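PDB 1EWQ: DNA mismatch repair protein MutS from Thermus aquaticus, which is involved in DNA mismatch repair, binding mismatched DNA, possibly as the recognition step, and has a weak ATPase activity. Local coordinates for residues E48-A53 against P69-P74; E368-P373 against A521-E526; L450-P455 against Q474-P479; N710-A715 against G731-S736. All coordinates share one frame; numbering follows the deposited sequence.

Contact 1: residues E48-A53 against P69-P74; sequences ERLARA and PMAGIP. With nucleotides of chain A.
L50 reaches from the helix to the strand with one methyl: its CD2 lies 3.8 Å from A71 CB and 3.6 Å from A71 O, so the branch covers both the side chain and the carbonyl of A71. CG stands anti to the backbone N (chi1 -174°), and from there the CD2 branch reaches A71. A51 adds a looser contact of the same kind, its CB 4.1 Å from A71 CB, and the A71 methyl also sits 4.0 Å from A51 N. No hydrogen bond crosses; the evidence is of apolar packing of helix 44-54 on strand 67-74 of the mixed sheet in MutS domain I, the mismatch-recognition domain of this family. The two segment axes approach to 7.3 Å at 51°. At the start of the contact, E48 OE2 comes 4.3 Å from P69 CG, while its charge is paired with K6. Outward from this layer, L50 also packs on C42 and L56, and A51 on L58. The strand's other side meets DNA: G72 CA is 3.3 Å from O2 of DT13 of chain A, where a CB would clash with that oxygen, and the CE methyl of selenomethionine M70 approaches the same base.

Contact 2: residues E368-P373 against A521-E526; sequences EEVGLP and ARILAE
I523 and V370 meet methyl to methyl, CG2 of I523 lying 3.3 Å from V370 CG1, closer than two methyl carbons normally pack. All the contacts across are of apolar or carbon-to-oxygen kind; no hydrogen bond joins the two segments. Among the apolar ones, I523 CG2 also faces L372 CD2 at 3.9 Å, so this one methyl serves both loop residues. L372 and L524 cross at about a right angle, with L372 CD2 3.7 Å from L524 CD2 and L372 CD1 close to the same methyl. The L372 CG lies beside the backbone N and anti to the carbonyl carbon (chi1 -83°), and from there its two methyls reach L524. This is the packing of the loop between helices 346-366 and 376-385 against helix 514-540, all within the MutS domain III range. An alanine in place of L372 would probably open a gap beside L524 CD2 and I523 CG2, leaving that flank of the helix less well covered. The carbon-to-oxygen contacts belong to the other branch of I523, whose CD1 is 3.6 Å from G371 O and equally near V370 O. G371 has a positive phi of 90°, where a CB would collide with V370 O. Beyond the pair, L359 of helix 346-366 touches both L372 and L524, and V370 reaches L527 one turn further along helix 514-540.

Contact 3: residues L450-P455 against Q474-P479; sequences LEVTRP and QRYTLP. With nucleotides of chain A.
R475 grips one carboxylate oxygen of E451 side-on: NH2 is 2.7 Å and NE 2.9 Å from E451 OE2, a salt bridge with both bonds within 5° of the guanidinium plane. The NE bond uses the anti lone pair of OE2, and carboxylate and guanidinium planes are only 17° apart. E451 CG is anti to the backbone N (chi1 -175°), and its extended chain runs beside that of R475. The same guanidinium turns its NH1/NH2 end to the DNA backbone, NH1 donating to OP1 of DT19 of chain A at 2.5 Å and NH2 to OP2 at 3.1 Å. E451 thus probably helps fix the rotation of the guanidinium for the phosphate. A methionine in place of R475 would probably leave E451 OE2 without these two donors and the DT19 phosphate without its bonds from this side chain. The pair lies on adjacent antiparallel strands, 449-453 and 473-477, of the four-stranded sheet borne at the far end of the long helices in this DNA-binding family. E451 and R475 form a non-hydrogen-bonded pair, flanked by the hydrogen-bonded pairs L450-Y476 and V452-Q474. Packing follows on the face bearing L450, V452 and Y476. There L450 CD1 meets L478 CG at 3.5 Å, the two side chains crossing at about a right angle, while V452 CB approaches the Y476 ring edge at CE1, 4.3 Å away.

Contact 4: residues N710-A715 against G731-S736; sequences NLHVAA and GPASKS
The imidazole of H712 has P732 O over the centre of one face, 3.4 Å above the ring plane, and G731 O near its edge. ND1 donates to G731 O at 2.6 Å with an N-H...acceptor angle of 139°; the acceptor is tilted 25° from the ring plane, and the donor stands above the carbonyl plane. P732 O makes no hydrogen bond to ND1, the angle being poor. CG of H712 takes the crowded position between backbone N and carbonyl carbon (chi1 76°), which sets CG against the loop backbone, 3.4 Å from G731 O; CD2 comes 3.6 Å from A733 CA. Next to this, G731 N gives a weak bond to N710 O at 3.0 Å. N710 CB packs on the proline ring, 3.7 Å from P732 CD, while its amide ND2 is bonded to T701 O. Strand 708-716 lies between 578-582 and 723-730 in the sheet of the MutS ATPase domain, and the loop 731-736 doubles back along it. A733 N is bonded to T582 OG1, and the A733 side chain lies about 4 Å from that of G583 in the predicted ATP-binding P-loop. Helix 698-701 touches P732 through T701 and A733 through F698, and S736 OG reaches D672 of the second subunit.

How the contacts relate
The four contacts sample separate parts of an elongated chain, and none touches another. Contact 1 and contact 3 both reach DNA, at DT13 and DT19 of chain A, though their centres are 43 Å apart: one lies in domain I, the other in the domain III range. Contact 3 falls, along the chain, inside the loop closed by contact 2, yet their centres are 66 Å apart, and contact 2 stays about 36 Å from the nucleic acid at its nearest atom. Contact 4, beside the predicted ATP site, is farthest from the duplex, about 59 Å by nearest atoms, and its centre is 99 Å from that of contact 3. The predicted nucleotide site is thus probably far from the DNA-contacting regions.

Contact 1: residues E48-A53 against P69-P74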
loop_
_atom_site.group_PDB
_atom_site.type_symbol
_atom_site.label_atom_id
_atom_site.label_comp_id
_atom_site.label_asym_id
_atom_site.label_seq_id
_atom_site.Cartn_x
_atom_site.Cartn_y
_atom_site.Cartn_z
ATOM N N GLU C 48 -12.184 13.136 -15.670
ATOM C CA GLU C 48 -11.874 13.513 -14.299
ATOM C C GLU C 48 -11.257 12.303 -13.612
ATOM O O GLU C 48 -10.215 12.407 -12.966
ATOM C CB GLU C 48 -13.147 13.943 -13.571
ATOM C CG GLU C 48 -13.984 14.939 -14.349
ATOM C CD GLU C 48 -15.188 15.449 -13.569
ATOM O OE1 GLU C 48 -15.955 14.627 -13.024
ATOM O OE2 GLU C 48 -15.370 16.681 -13.512
ATOM N N ARG C 49 -11.907 11.153 -13.759
ATOM C CA ARG C 49 -11.408 9.912 -13.178
ATOM C C ARG C 49 -9.968 9.678 -13.624
ATOM O O ARG C 49 -9.062 9.563 -12.799
ATOM C CB ARG C 49 -12.256 8.734 -13.646
ATOM C CG ARG C 49 -13.668 8.688 -13.098
ATOM C CD ARG C 49 -14.427 7.535 -13.736
ATOM N NE ARG C 49 -15.677 7.233 -13.047
ATOM C CZ ARG C 49 -15.751 6.750 -11.810
ATOM N NH1 ARG C 49 -14.636 6.512 -11.122
ATOM N NH2 ARG C 49 -16.937 6.504 -11.261
ATOM N N LEU C 50 -9.777 9.612 -14.941
ATOM C CA LEU C 50 -8.466 9.377 -15.541
ATOM C C LEU C 50 -7.399 10.333 -15.021
ATOM O O LEU C 50 -6.315 9.904 -14.627
ATOM C CB LEU C 50 -8.549 9.508 -17.068
ATOM C CG LEU C 50 -7.287 9.149 -17.863
ATOM C CD1 LEU C 50 -7.055 7.642 -17.817
ATOM C CD2 LEU C 50 -7.434 9.613 -19.300
ATOM N N ALA C 51 -7.716 11.625 -15.032
ATOM C CA ALA C 51 -6.801 12.664 -14.581
ATOM C C ALA C 51 -6.301 12.444 -13.161
ATOM O O ALA C 51 -5.097 12.486 -12.912
ATOM C CB ALA C 51 -7.474 14.032 -14.688
ATOM N N ARG C 52 -7.214 12.208 -12.224
ATOM C CA ARG C 52 -6.791 12.003 -10.846
ATOM C C ARG C 52 -6.152 10.635 -10.639
ATOM O O ARG C 52 -5.163 10.509 -9.910
ATOM C CB ARG C 52 -7.964 12.186 -9.879
ATOM C CG ARG C 52 -8.890 11.005 -9.726
ATOM C CD ARG C 52 -9.820 11.246 -8.540
ATOM N NE ARG C 52 -10.659 12.427 -8.730
ATOM C CZ ARG C 52 -11.800 12.435 -9.417
ATOM N NH1 ARG C 52 -12.251 11.317 -9.979
ATOM N NH2 ARG C 52 -12.492 13.565 -9.550
ATOM N N ALA C 53 -6.709 9.617 -11.288
ATOM C CA ALA C 53 -6.178 8.265 -11.171
ATOM C C ALA C 53 -4.697 8.216 -11.531
ATOM O O ALA C 53 -3.918 7.523 -10.878
ATOM C CB ALA C 53 -6.960 7.320 -12.068
ATOM N N PRO C 69 -14.831 18.319 -19.895
ATOM C CA PRO C 69 -13.523 17.979 -19.334
ATOM C C PRO C 69 -12.791 16.984 -20.246
ATOM O O PRO C 69 -13.424 16.152 -20.902
ATOM C CB PRO C 69 -13.884 17.376 -17.980
ATOM C CG PRO C 69 -15.119 18.138 -17.603
ATOM C CD PRO C 69 -15.897 18.145 -18.893
HETATM N N MSE C 70 -11.463 17.073 -20.286
HETATM C CA MSE C 70 -10.664 16.185 -21.122
HETATM C C MSE C 70 -9.346 15.783 -20.475
HETATM O O MSE C 70 -8.639 16.614 -19.920
HETATM C CB MSE C 70 -10.364 16.848 -22.473
HETATM C CG MSE C 70 -9.474 16.001 -23.379
HETATM SE SE MSE C 70 -9.047 16.836 -25.062
HETATM C CE MSE C 70 -7.385 17.664 -24.551
ATOM N N ALA C 71 -9.030 14.497 -20.549
ATOM C CA ALA C 71 -7.779 13.964 -20.013
ATOM C C ALA C 71 -7.286 12.931 -21.022
ATOM O O ALA C 71 -8.087 12.233 -21.636
ATOM C CB ALA C 71 -8.014 13.321 -18.668
ATOM N N GLY C 72 -5.979 12.837 -21.213
ATOM C CA GLY C 72 -5.479 11.876 -22.176
ATOM C C GLY C 72 -4.042 11.470 -21.952
ATOM O O GLY C 72 -3.307 12.133 -21.229
ATOM N N ILE C 73 -3.645 10.374 -22.589
ATOM C CA ILE C 73 -2.293 9.860 -22.468
ATOM C C ILE C 73 -1.772 9.479 -23.845
ATOM O O ILE C 73 -2.530 9.020 -24.697
ATOM C CB ILE C 73 -2.259 8.611 -21.567
ATOM C CG1 ILE C 73 -3.174 7.527 -22.156
ATOM C CG2 ILE C 73 -2.681 8.984 -20.145
ATOM C CD1 ILE C 73 -3.158 6.216 -21.403
ATOM N N PRO C 74 -0.467 9.668 -24.085
ATOM C CA PRO C 74 0.108 9.319 -25.388
ATOM C C PRO C 74 0.112 7.810 -25.622
ATOM O O PRO C 74 0.425 7.038 -24.711
ATOM C CB PRO C 74 1.515 9.903 -25.309
ATOM C CG PRO C 74 1.829 9.833 -23.852
ATOM C CD PRO C 74 0.542 10.294 -23.215
ATOM P P DT A 13 -2.921 21.000 -22.254
ATOM O OP1 DT A 13 -3.280 21.834 -21.078
ATOM O OP2 DT A 13 -1.856 21.454 -23.186
ATOM O "O5'" DT A 13 -2.550 19.546 -21.748
ATOM C "C5'" DT A 13 -3.006 18.455 -22.516
ATOM C "C4'" DT A 13 -3.143 17.216 -21.674
ATOM O "O4'" DT A 13 -4.009 16.360 -22.437
ATOM C "C3'" DT A 13 -1.827 16.463 -21.510
ATOM O "O3'" DT A 13 -1.773 15.766 -20.260
ATOM C "C2'" DT A 13 -1.794 15.537 -22.714
ATOM C "C1'" DT A 13 -3.263 15.359 -23.105
ATOM N N1 DT A 13 -3.535 15.504 -24.553
ATOM C C2 DT A 13 -4.669 14.908 -25.055
ATOM O O2 DT A 13 -5.467 14.302 -24.361
ATOM N N3 DT A 13 -4.837 15.050 -26.408
ATOM C C4 DT A 13 -4.011 15.719 -27.287
ATOM O O4 DT A 13 -4.279 15.734 -28.481
ATOM C C5 DT A 13 -2.859 16.351 -26.691
ATOM C C7 DT A 13 -1.928 17.135 -27.561
ATOM C C6 DT A 13 -2.676 16.208 -25.371
#

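Contact 2: residues E368-P373 against A521-E526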
loop_
_atom_site.group_PDB
_atom_site.type_symbol
_atom_site.label_atom_id
_atom_site.label_comp_id
_atom_site.label_asym_id
_atom_site.label_seq_id
_atom_site.Cartn_x
_atom_site.Cartn_y
_atom_site.Cartn_z
ATOM N N GLU C 368 19.574 -36.329 -28.846
ATOM C CA GLU C 368 18.415 -36.474 -29.715
ATOM C C GLU C 368 17.493 -37.538 -29.158
ATOM O O GLU C 368 17.462 -38.658 -29.660
ATOM C CB GLU C 368 18.843 -36.880 -31.130
ATOM C CG GLU C 368 18.258 -36.012 -32.241
ATOM C CD GLU C 368 19.106 -34.779 -32.529
ATOM O OE1 GLU C 368 20.247 -34.945 -33.012
ATOM O OE2 GLU C 368 18.638 -33.649 -32.273
ATOM N N GLU C 369 16.750 -37.194 -28.116
ATOM C CA GLU C 369 15.816 -38.132 -27.509
ATOM C C GLU C 369 14.858 -37.371 -26.622
ATOM O O GLU C 369 13.822 -37.898 -26.210
ATOM C CB GLU C 369 16.541 -39.171 -26.664
ATOM C CG GLU C 369 15.623 -40.287 -26.213
ATOM C CD GLU C 369 16.169 -41.060 -25.030
ATOM O OE1 GLU C 369 16.132 -40.514 -23.900
ATOM O OE2 GLU C 369 16.638 -42.205 -25.231
ATOM N N VAL C 370 15.219 -36.132 -26.309
ATOM C CA VAL C 370 14.362 -35.299 -25.486
ATOM C C VAL C 370 13.116 -35.052 -26.323
ATOM O O VAL C 370 12.031 -34.811 -25.793
ATOM C CB VAL C 370 15.023 -33.960 -25.175
ATOM C CG1 VAL C 370 14.349 -33.324 -23.981
ATOM C CG2 VAL C 370 16.497 -34.162 -24.919
ATOM N N GLY C 371 13.288 -35.131 -27.640
ATOM C CA GLY C 371 12.178 -34.927 -28.552
ATOM C C GLY C 371 12.012 -33.478 -28.961
ATOM O O GLY C 371 11.018 -33.110 -29.581
ATOM N N LEU C 372 12.987 -32.647 -28.608
ATOM C CA LEU C 372 12.934 -31.236 -28.958
ATOM C C LEU C 372 12.790 -31.080 -30.460
ATOM O O LEU C 372 13.539 -31.676 -31.234
ATOM C CB LEU C 372 14.194 -30.514 -28.483
ATOM C CG LEU C 372 14.213 -30.073 -27.020
ATOM C CD1 LEU C 372 15.586 -29.499 -26.679
ATOM C CD2 LEU C 372 13.128 -29.030 -26.776
ATOM N N PRO C 373 11.806 -30.285 -30.891
ATOM C CA PRO C 373 11.522 -30.017 -32.306
ATOM C C PRO C 373 12.674 -29.313 -33.013
ATOM O O PRO C 373 13.384 -28.512 -32.406
ATOM C CB PRO C 373 10.288 -29.122 -32.248
ATOM C CG PRO C 373 9.621 -29.539 -30.967
ATOM C CD PRO C 373 10.781 -29.680 -30.025
ATOM N N ALA C 521 8.304 -25.760 -25.763
ATOM C CA ALA C 521 8.111 -25.087 -24.489
ATOM C C ALA C 521 7.774 -26.057 -23.359
ATOM O O ALA C 521 8.256 -25.883 -22.237
ATOM C CB ALA C 521 7.015 -24.022 -24.615
ATOM N N ARG C 522 6.955 -27.074 -23.639
ATOM C CA ARG C 522 6.584 -28.050 -22.601
ATOM C C ARG C 522 7.792 -28.864 -22.150
ATOM O O ARG C 522 8.033 -29.030 -20.955
ATOM C CB ARG C 522 5.509 -29.030 -23.094
ATOM C CG ARG C 522 4.315 -28.376 -23.721
ATOM C CD ARG C 522 3.172 -29.368 -23.957
ATOM N NE ARG C 522 2.128 -28.751 -24.781
ATOM C CZ ARG C 522 2.018 -28.918 -26.094
ATOM N NH1 ARG C 522 2.880 -29.690 -26.739
ATOM N NH2 ARG C 522 1.058 -28.300 -26.765
ATOM N N ILE C 523 8.537 -29.375 -23.124
ATOM C CA ILE C 523 9.720 -30.181 -22.859
ATOM C C ILE C 523 10.733 -29.410 -22.026
ATOM O O ILE C 523 11.175 -29.873 -20.975
ATOM C CB ILE C 523 10.379 -30.625 -24.185
ATOM C CG1 ILE C 523 9.451 -31.603 -24.909
ATOM C CG2 ILE C 523 11.733 -31.255 -23.914
ATOM C CD1 ILE C 523 9.904 -31.990 -26.315
ATOM N N LEU C 524 11.090 -28.222 -22.495
ATOM C CA LEU C 524 12.068 -27.401 -21.795
ATOM C C LEU C 524 11.584 -26.949 -20.428
ATOM O O LEU C 524 12.392 -26.750 -19.518
ATOM C CB LEU C 524 12.452 -26.201 -22.658
ATOM C CG LEU C 524 13.103 -26.648 -23.967
ATOM C CD1 LEU C 524 13.499 -25.440 -24.806
ATOM C CD2 LEU C 524 14.321 -27.521 -23.651
ATOM N N ALA C 525 10.275 -26.786 -20.277
ATOM C CA ALA C 525 9.730 -26.377 -18.985
ATOM C C ALA C 525 10.016 -27.500 -17.985
ATOM O O ALA C 525 10.475 -27.261 -16.868
ATOM C CB ALA C 525 8.220 -26.136 -19.087
ATOM N N GLU C 526 9.748 -28.731 -18.401
ATOM C CA GLU C 526 9.981 -29.872 -17.529
ATOM C C GLU C 526 11.456 -29.993 -17.153
ATOM O O GLU C 526 11.798 -30.140 -15.983
ATOM C CB GLU C 526 9.503 -31.159 -18.205
ATOM C CG GLU C 526 8.563 -31.961 -17.331
ATOM C CD GLU C 526 8.094 -33.240 -17.985
ATOM O OE1 GLU C 526 7.460 -33.169 -19.063
ATOM O OE2 GLU C 526 8.363 -34.315 -17.411
#

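Contact 3: residues L450-P455 against Q474-P479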
loop_
_atom_site.group_PDB
_atom_site.type_symbol
_atom_site.label_atom_id
_atom_site.label_comp_id
_atom_site.label_asym_id
_atom_site.label_seq_id
_atom_site.Cartn_x
_atom_site.Cartn_y
_atom_site.Cartn_z
ATOM N N LEU C 450 16.779 25.792 -48.080
ATOM C CA LEU C 450 18.115 26.372 -48.208
ATOM C C LEU C 450 18.154 27.422 -47.104
ATOM O O LEU C 450 17.207 28.199 -46.951
ATOM C CB LEU C 450 18.276 27.047 -49.572
ATOM C CG LEU C 450 18.268 26.121 -50.786
ATOM C CD1 LEU C 450 17.788 26.878 -52.011
ATOM C CD2 LEU C 450 19.669 25.552 -50.995
ATOM N N GLU C 451 19.240 27.448 -46.342
ATOM C CA GLU C 451 19.359 28.379 -45.228
ATOM C C GLU C 451 20.581 29.288 -45.355
ATOM O O GLU C 451 21.698 28.820 -45.572
ATOM C CB GLU C 451 19.432 27.588 -43.914
ATOM C CG GLU C 451 19.437 28.432 -42.647
ATOM C CD GLU C 451 19.663 27.596 -41.394
ATOM O OE1 GLU C 451 20.839 27.291 -41.076
ATOM O OE2 GLU C 451 18.667 27.227 -40.731
ATOM N N VAL C 452 20.347 30.590 -45.224
ATOM C CA VAL C 452 21.401 31.601 -45.298
ATOM C C VAL C 452 21.285 32.495 -44.069
ATOM O O VAL C 452 20.180 32.817 -43.629
ATOM C CB VAL C 452 21.255 32.485 -46.567
ATOM C CG1 VAL C 452 22.269 33.622 -46.531
ATOM C CG2 VAL C 452 21.465 31.647 -47.829
ATOM N N THR C 453 22.424 32.891 -43.515
ATOM C CA THR C 453 22.457 33.766 -42.343
ATOM C C THR C 453 22.372 35.243 -42.748
ATOM O O THR C 453 22.691 35.609 -43.883
ATOM C CB THR C 453 23.753 33.578 -41.548
ATOM O OG1 THR C 453 24.871 33.916 -42.382
ATOM C CG2 THR C 453 23.882 32.138 -41.077
ATOM N N ARG C 454 21.958 36.074 -41.793
ATOM C CA ARG C 454 21.798 37.511 -41.982
ATOM C C ARG C 454 22.899 38.211 -42.776
ATOM O O ARG C 454 22.601 38.977 -43.687
ATOM C CB ARG C 454 21.632 38.204 -40.619
ATOM C CG ARG C 454 21.334 39.705 -40.710
ATOM C CD ARG C 454 21.065 40.300 -39.337
ATOM N NE ARG C 454 19.792 39.845 -38.778
ATOM C CZ ARG C 454 18.598 40.180 -39.259
ATOM N NH1 ARG C 454 18.498 40.977 -40.314
ATOM N NH2 ARG C 454 17.500 39.712 -38.683
ATOM N N PRO C 455 24.181 37.952 -42.453
ATOM C CA PRO C 455 25.279 38.597 -43.178
ATOM C C PRO C 455 25.278 38.376 -44.694
ATOM O O PRO C 455 25.985 39.075 -45.428
ATOM C CB PRO C 455 26.526 38.015 -42.507
ATOM C CG PRO C 455 26.066 37.778 -41.107
ATOM C CD PRO C 455 24.706 37.151 -41.333
ATOM N N GLN C 474 17.315 32.965 -42.617
ATOM C CA GLN C 474 16.170 32.948 -43.509
ATOM C C GLN C 474 16.275 31.699 -44.362
ATOM O O GLN C 474 17.367 31.324 -44.806
ATOM C CB GLN C 474 16.166 34.194 -44.397
ATOM C CG GLN C 474 15.067 34.224 -45.456
ATOM C CD GLN C 474 13.659 34.302 -44.875
ATOM O OE1 GLN C 474 13.381 35.113 -43.985
ATOM N NE2 GLN C 474 12.758 33.468 -45.392
ATOM N N ARG C 475 15.136 31.053 -44.579
ATOM C CA ARG C 475 15.105 29.849 -45.380
ATOM C C ARG C 475 14.281 30.050 -46.645
ATOM O O ARG C 475 13.248 30.732 -46.642
ATOM C CB ARG C 475 14.580 28.687 -44.530
ATOM C CG ARG C 475 15.515 28.386 -43.369
ATOM C CD ARG C 475 14.889 27.524 -42.291
ATOM N NE ARG C 475 15.862 27.252 -41.236
ATOM C CZ ARG C 475 15.564 26.728 -40.050
ATOM N NH1 ARG C 475 14.312 26.411 -39.754
ATOM N NH2 ARG C 475 16.526 26.527 -39.156
ATOM N N TYR C 476 14.764 29.460 -47.733
ATOM C CA TYR C 476 14.112 29.589 -49.024
ATOM C C TYR C 476 13.882 28.251 -49.697
ATOM O O TYR C 476 14.201 27.190 -49.160
ATOM C CB TYR C 476 14.951 30.453 -49.968
ATOM C CG TYR C 476 15.519 31.708 -49.347
ATOM C CD1 TYR C 476 16.639 31.648 -48.516
ATOM C CD2 TYR C 476 14.954 32.958 -49.608
ATOM C CE1 TYR C 476 17.186 32.796 -47.961
ATOM C CE2 TYR C 476 15.494 34.120 -49.059
ATOM C CZ TYR C 476 16.611 34.030 -48.235
ATOM O OH TYR C 476 17.156 35.163 -47.678
ATOM N N THR C 477 13.346 28.331 -50.906
ATOM C CA THR C 477 13.049 27.154 -51.689
ATOM C C THR C 477 13.335 27.400 -53.159
ATOM O O THR C 477 13.243 28.529 -53.643
ATOM C CB THR C 477 11.563 26.764 -51.518
ATOM O OG1 THR C 477 11.411 25.992 -50.323
ATOM C CG2 THR C 477 11.063 25.984 -52.701
ATOM N N LEU C 478 13.715 26.338 -53.852
ATOM C CA LEU C 478 13.960 26.390 -55.282
ATOM C C LEU C 478 12.942 25.403 -55.852
ATOM O O LEU C 478 12.549 24.450 -55.176
ATOM C CB LEU C 478 15.387 25.939 -55.626
ATOM C CG LEU C 478 16.560 26.884 -55.332
ATOM C CD1 LEU C 478 17.833 26.287 -55.905
ATOM C CD2 LEU C 478 16.315 28.250 -55.959
ATOM N N PRO C 479 12.483 25.633 -57.089
ATOM C CA PRO C 479 11.504 24.766 -57.756
ATOM C C PRO C 479 11.906 23.281 -57.830
ATOM O O PRO C 479 11.071 22.389 -57.648
ATOM C CB PRO C 479 11.377 25.403 -59.138
ATOM C CG PRO C 479 11.569 26.870 -58.836
ATOM C CD PRO C 479 12.759 26.836 -57.897
ATOM P P DT A 19 14.233 25.376 -36.428
ATOM O OP1 DT A 19 13.296 25.852 -37.491
ATOM O OP2 DT A 19 15.536 24.763 -36.795
ATOM O "O5'" DT A 19 14.529 26.616 -35.492
ATOM C "C5'" DT A 19 14.454 26.466 -34.095
ATOM C "C4'" DT A 19 14.097 27.781 -33.457
ATOM O "O4'" DT A 19 14.048 27.551 -32.038
ATOM C "C3'" DT A 19 15.154 28.854 -33.677
ATOM O "O3'" DT A 19 14.541 30.139 -33.749
ATOM C "C2'" DT A 19 16.081 28.689 -32.488
ATOM C "C1'" DT A 19 15.203 28.073 -31.404
ATOM N N1 DT A 19 15.836 26.946 -30.699
ATOM C C2 DT A 19 15.672 26.865 -29.342
ATOM O O2 DT A 19 15.042 27.697 -28.702
ATOM N N3 DT A 19 16.271 25.776 -28.757
ATOM C C4 DT A 19 17.001 24.789 -29.388
ATOM O O4 DT A 19 17.480 23.869 -28.731
ATOM C C5 DT A 19 17.137 24.942 -30.822
ATOM C C7 DT A 19 17.906 23.919 -31.597
ATOM C C6 DT A 19 16.559 26.001 -31.393
#

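Contact 4: residues N710-A715 against G731-S736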
loop_
_atom_site.group_PDB
_atom_site.type_symbol
_atom_site.label_atom_id
_atom_site.label_comp_id
_atom_site.label_asym_id
_atom_site.label_seq_id
_atom_site.Cartn_x
_atom_site.Cartn_y
_atom_site.Cartn_z
ATOM N N ASN C 710 4.411 -40.744 22.554
ATOM C CA ASN C 710 4.806 -39.509 23.202
ATOM C C ASN C 710 6.196 -39.010 22.814
ATOM O O ASN C 710 7.155 -39.776 22.722
ATOM C CB ASN C 710 4.728 -39.668 24.726
ATOM C CG ASN C 710 3.318 -39.490 25.256
ATOM O OD1 ASN C 710 2.710 -38.433 25.079
ATOM N ND2 ASN C 710 2.790 -40.521 25.906
ATOM N N LEU C 711 6.265 -37.706 22.565
ATOM C CA LEU C 711 7.486 -36.991 22.237
ATOM C C LEU C 711 7.363 -35.668 22.997
ATOM O O LEU C 711 6.284 -35.318 23.474
ATOM C CB LEU C 711 7.599 -36.714 20.730
ATOM C CG LEU C 711 7.891 -37.866 19.769
ATOM C CD1 LEU C 711 8.061 -37.306 18.360
ATOM C CD2 LEU C 711 9.162 -38.597 20.190
ATOM N N HIS C 712 8.466 -34.939 23.121
ATOM C CA HIS C 712 8.435 -33.668 23.822
ATOM C C HIS C 712 9.702 -32.874 23.604
ATOM O O HIS C 712 10.702 -33.381 23.084
ATOM C CB HIS C 712 8.239 -33.877 25.339
ATOM C CG HIS C 712 9.469 -34.356 26.057
ATOM N ND1 HIS C 712 9.976 -35.629 25.908
ATOM C CD2 HIS C 712 10.303 -33.723 26.917
ATOM C CE1 HIS C 712 11.067 -35.759 26.643
ATOM N NE2 HIS C 712 11.288 -34.615 27.262
ATOM N N VAL C 713 9.635 -31.609 23.987
ATOM C CA VAL C 713 10.779 -30.729 23.913
ATOM C C VAL C 713 10.931 -30.237 25.342
ATOM O O VAL C 713 9.984 -30.293 26.128
ATOM C CB VAL C 713 10.541 -29.548 22.952
ATOM C CG1 VAL C 713 10.531 -30.058 21.510
ATOM C CG2 VAL C 713 9.229 -28.860 23.286
ATOM N N ALA C 714 12.115 -29.763 25.686
ATOM C CA ALA C 714 12.344 -29.309 27.039
ATOM C C ALA C 714 13.079 -27.986 27.115
ATOM O O ALA C 714 13.741 -27.559 26.162
ATOM C CB ALA C 714 13.118 -30.380 27.812
ATOM N N ALA C 715 12.933 -27.334 28.262
ATOM C CA ALA C 715 13.609 -26.079 28.528
ATOM C C ALA C 715 14.606 -26.440 29.618
ATOM O O ALA C 715 14.434 -27.446 30.312
ATOM C CB ALA C 715 12.627 -25.040 29.031
ATOM N N GLY C 731 9.468 -39.796 24.602
ATOM C CA GLY C 731 8.636 -39.775 25.790
ATOM C C GLY C 731 7.987 -38.435 26.058
ATOM O O GLY C 731 8.262 -37.459 25.360
ATOM N N PRO C 732 7.103 -38.367 27.067
ATOM C CA PRO C 732 6.385 -37.153 27.461
ATOM C C PRO C 732 7.270 -36.216 28.276
ATOM O O PRO C 732 8.356 -36.600 28.708
ATOM C CB PRO C 732 5.233 -37.702 28.290
ATOM C CG PRO C 732 5.893 -38.852 28.994
ATOM C CD PRO C 732 6.635 -39.520 27.859
ATOM N N ALA C 733 6.813 -34.987 28.475
ATOM C CA ALA C 733 7.573 -34.040 29.266
ATOM C C ALA C 733 7.492 -34.601 30.678
ATOM O O ALA C 733 6.526 -35.279 31.023
ATOM C CB ALA C 733 6.937 -32.659 29.201
ATOM N N SER C 734 8.504 -34.346 31.492
ATOM C CA SER C 734 8.484 -34.860 32.856
ATOM C C SER C 734 8.210 -33.717 33.827
ATOM O O SER C 734 7.929 -33.934 35.000
ATOM C CB SER C 734 9.815 -35.533 33.188
ATOM O OG SER C 734 10.892 -34.634 33.004
ATOM N N LYS C 735 8.282 -32.498 33.312
ATOM C CA LYS C 735 8.054 -31.312 34.112
ATOM C C LYS C 735 7.398 -30.239 33.244
ATOM O O LYS C 735 7.538 -30.250 32.021
ATOM C CB LYS C 735 9.389 -30.791 34.642
ATOM C CG LYS C 735 10.221 -31.851 35.349
ATOM C CD LYS C 735 11.599 -31.338 35.742
ATOM C CE LYS C 735 12.340 -32.379 36.577
ATOM N NZ LYS C 735 13.602 -31.832 37.172
ATOM N N SER C 736 6.675 -29.326 33.889
ATOM C CA SER C 736 6.024 -28.215 33.202
ATOM C C SER C 736 6.960 -27.027 33.384
ATOM O O SER C 736 7.696 -26.981 34.367
ATOM C CB SER C 736 4.691 -27.906 33.857
ATOM O OG SER C 736 4.891 -27.675 35.240
#